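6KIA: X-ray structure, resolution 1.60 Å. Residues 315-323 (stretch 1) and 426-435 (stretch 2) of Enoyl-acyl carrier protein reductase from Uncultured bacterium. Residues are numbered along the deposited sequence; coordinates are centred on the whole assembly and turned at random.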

# COMPACT_ATOMS: atom_id res chain seq x y z
N LYS A 315 17.11 -2.16 -19.31
CA LYS A 315 17.05 -3.54 -19.76
C LYS A 315 15.83 -3.80 -20.64
O LYS A 315 15.88 -4.55 -21.63
N GLU A 316 14.73 -3.13 -20.31
CA GLU A 316 13.47 -3.41 -20.99
C GLU A 316 13.26 -2.54 -22.21
O GLU A 316 12.26 -1.83 -22.32
N ASN A 317 14.20 -2.63 -23.15
CA ASN A 317 14.18 -1.85 -24.38
C ASN A 317 14.17 -0.34 -24.08
O ASN A 317 13.40 0.42 -24.67
N GLY A 318 15.01 0.07 -23.13
CA GLY A 318 15.12 1.48 -22.81
C GLY A 318 15.72 2.23 -24.00
O GLY A 318 16.58 1.69 -24.71
N GLY A 319 15.29 3.46 -24.21
CA GLY A 319 15.85 4.31 -25.24
C GLY A 319 16.11 5.68 -24.66
O GLY A 319 16.56 5.77 -23.52
N ALA A 320 15.76 6.73 -25.40
CA ALA A 320 16.03 8.09 -24.97
C ALA A 320 15.35 8.49 -23.66
O ALA A 320 15.97 9.18 -22.82
N TRP A 321 14.09 8.10 -23.45
CA TRP A 321 13.41 8.53 -22.23
C TRP A 321 14.08 7.91 -20.97
O TRP A 321 14.26 8.58 -19.94
N ALA A 322 14.43 6.63 -21.07
CA ALA A 322 15.08 5.95 -19.94
C ALA A 322 16.41 6.63 -19.62
O ALA A 322 16.76 6.84 -18.45
N GLU A 323 17.12 7.00 -20.67
CA GLU A 323 18.39 7.70 -20.53
C GLU A 323 18.16 9.03 -19.82
O GLU A 323 18.94 9.44 -18.96
N HIS A 426 9.62 -4.98 -11.17
CA HIS A 426 10.29 -3.96 -11.95
C HIS A 426 10.29 -4.23 -13.44
O HIS A 426 10.36 -3.30 -14.22
N ASP A 427 10.24 -5.51 -13.81
CA ASP A 427 10.30 -5.86 -15.22
C ASP A 427 9.09 -5.32 -15.99
O ASP A 427 9.24 -4.53 -16.95
N VAL A 428 7.90 -5.65 -15.53
CA VAL A 428 6.70 -5.25 -16.27
C VAL A 428 6.43 -3.75 -16.12
O VAL A 428 5.93 -3.09 -17.02
N ILE A 429 6.84 -3.17 -14.99
CA ILE A 429 6.67 -1.74 -14.82
C ILE A 429 7.64 -0.97 -15.76
O ILE A 429 7.26 0.04 -16.36
N ALA A 430 8.86 -1.47 -15.92
CA ALA A 430 9.80 -0.84 -16.84
C ALA A 430 9.30 -0.97 -18.28
O ALA A 430 9.37 -0.01 -19.06
N LYS A 431 8.78 -2.14 -18.64
CA LYS A 431 8.18 -2.33 -19.98
C LYS A 431 7.07 -1.31 -20.24
O LYS A 431 7.06 -0.63 -21.29
N GLN A 432 6.14 -1.20 -19.29
CA GLN A 432 5.05 -0.23 -19.38
C GLN A 432 5.59 1.22 -19.51
O GLN A 432 5.12 1.99 -20.35
N LEU A 433 6.59 1.59 -18.72
CA LEU A 433 7.06 2.97 -18.74
C LEU A 433 7.80 3.29 -20.05
O LEU A 433 7.64 4.37 -20.62
N ASN A 434 8.57 2.34 -20.56
CA ASN A 434 9.28 2.58 -21.80
C ASN A 434 8.29 2.67 -22.95
O ASN A 434 8.44 3.50 -23.83
N LEU A 435 7.22 1.86 -22.87
CA LEU A 435 6.23 1.86 -23.94
C LEU A 435 5.42 3.16 -23.98
O LEU A 435 5.23 3.74 -25.05

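Where a loop joining two helices must pack against a third helix, a single amide side chain can bond one backbone carbonyl directly and reach two backbone NH groups through a water, and Asn-434 is a compact example. Its CA-to-CB bond points sideways, but with chi1 at -79° (m) its end comes nearer the other stretch. There Asn-434 ND2 donates a hydrogen bond to Glu-316 O (3.0 Å, 150° at the hydrogen), the carbonyl of the first residue to leave helical geometry. The other end of the amide, Asn-434 OD1, accepts a hydrogen bond from the O atom of a water at 2.8 Å. That water O in turn accepts from Gly-319 N (2.9 Å) and Ala-322 N (3.1 Å), so the N-cap residue and the first turn of the next helix are tied to the same side chain.

Glu-316 covers the most surface. Its CA-to-CB bond points toward the helix, with chi1 and chi2 both m, and Glu-316 CG lies 3.7 Å from Ala-430 CB. Glu-316 OE1 lies 3.2 Å from Lys-431 CE but 4.5 Å from Lys-431 NZ, too far for a salt bridge; Lys-431 NZ is hydrogen-bonded elsewhere in the structure.

In Trp-321 (chi1 t) the CA-to-CB bond also points toward the helix. Trp-321 CZ3 packs 3.8 Å from Leu-433 CB, while Leu-433 O lies over one ring face and Asn-434 OD1 approaches the edge, 3.5 Å from Trp-321 CE3.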

# COMPACT_ATOMS: atom_id res chain seq x y z
CB LYS A 315 17.03 -4.47 -18.55
CG LYS A 315 16.97 -5.94 -18.86
CD LYS A 315 16.97 -6.75 -17.57
CE LYS A 315 16.97 -8.24 -17.83
NZ LYS A 315 18.28 -8.67 -18.42
CB GLU A 316 12.33 -3.26 -19.98
CG GLU A 316 12.45 -4.23 -18.83
CD GLU A 316 12.50 -5.69 -19.25
OE1 GLU A 316 11.88 -6.06 -20.27
OE2 GLU A 316 13.16 -6.48 -18.54
CB ASN A 317 12.98 -2.23 -25.26
CG ASN A 317 13.09 -1.67 -26.67
OD1 ASN A 317 12.21 -0.97 -27.16
ND2 ASN A 317 14.20 -1.99 -27.34
CB ALA A 320 15.63 9.05 -26.08
CB TRP A 321 11.90 8.20 -22.28
CG TRP A 321 11.19 8.52 -20.97
CD1 TRP A 321 10.75 9.73 -20.56
CD2 TRP A 321 10.91 7.59 -19.91
NE1 TRP A 321 10.21 9.63 -19.29
CE2 TRP A 321 10.29 8.33 -18.88
CE3 TRP A 321 11.12 6.22 -19.74
CZ2 TRP A 321 9.88 7.73 -17.68
CZ3 TRP A 321 10.73 5.64 -18.54
CH2 TRP A 321 10.12 6.39 -17.54
CB ALA A 322 15.30 4.48 -20.24
CB GLU A 323 19.04 7.87 -21.91
CG GLU A 323 20.52 8.25 -21.88
CD GLU A 323 21.14 8.23 -23.26
OE1 GLU A 323 21.51 7.13 -23.75
OE2 GLU A 323 21.22 9.31 -23.87
CB HIS A 426 11.75 -3.78 -11.50
CG HIS A 426 11.88 -3.10 -10.18
ND1 HIS A 426 13.10 -2.70 -9.66
CD2 HIS A 426 10.95 -2.73 -9.27
CE1 HIS A 426 12.92 -2.13 -8.49
NE2 HIS A 426 11.62 -2.13 -8.22
CB ASP A 427 10.45 -7.39 -15.42
CG ASP A 427 9.29 -8.20 -14.85
OD1 ASP A 427 8.70 -7.85 -13.80
OD2 ASP A 427 8.95 -9.22 -15.49
CB VAL A 428 5.49 -6.09 -15.84
CG1 VAL A 428 5.04 -5.73 -14.41
CG2 VAL A 428 4.34 -5.93 -16.86
CB ILE A 429 6.90 -1.35 -13.35
CG1 ILE A 429 5.69 -1.78 -12.52
CG2 ILE A 429 7.19 0.15 -13.19
CD1 ILE A 429 6.03 -1.91 -11.06
CB ALA A 430 11.19 -1.47 -16.67
CB LYS A 431 7.60 -3.74 -20.14
CG LYS A 431 8.62 -4.86 -20.22
CD LYS A 431 7.93 -6.19 -20.47
CE LYS A 431 8.94 -7.29 -20.73
NZ LYS A 431 8.26 -8.62 -20.79
CB GLN A 432 4.12 -0.35 -18.15
CG GLN A 432 3.11 0.74 -18.14
CD GLN A 432 2.00 0.49 -19.17
OE1 GLN A 432 1.45 -0.60 -19.26
NE2 GLN A 432 1.79 1.46 -20.03
CB LEU A 433 7.99 3.22 -17.56
CG LEU A 433 7.33 3.33 -16.18
CD1 LEU A 433 8.35 3.18 -15.06
CD2 LEU A 433 6.60 4.68 -16.12
CB ASN A 434 10.35 1.53 -22.04
CG ASN A 434 11.61 1.81 -21.21
OD1 ASN A 434 11.92 2.97 -20.88
ND2 ASN A 434 12.31 0.75 -20.83
CB LEU A 435 5.30 0.65 -23.77
CG LEU A 435 4.19 0.43 -24.79
CD1 LEU A 435 4.81 -0.05 -26.09
CD2 LEU A 435 3.25 -0.62 -24.21
O HOH W 1 12.94 4.62 -22.86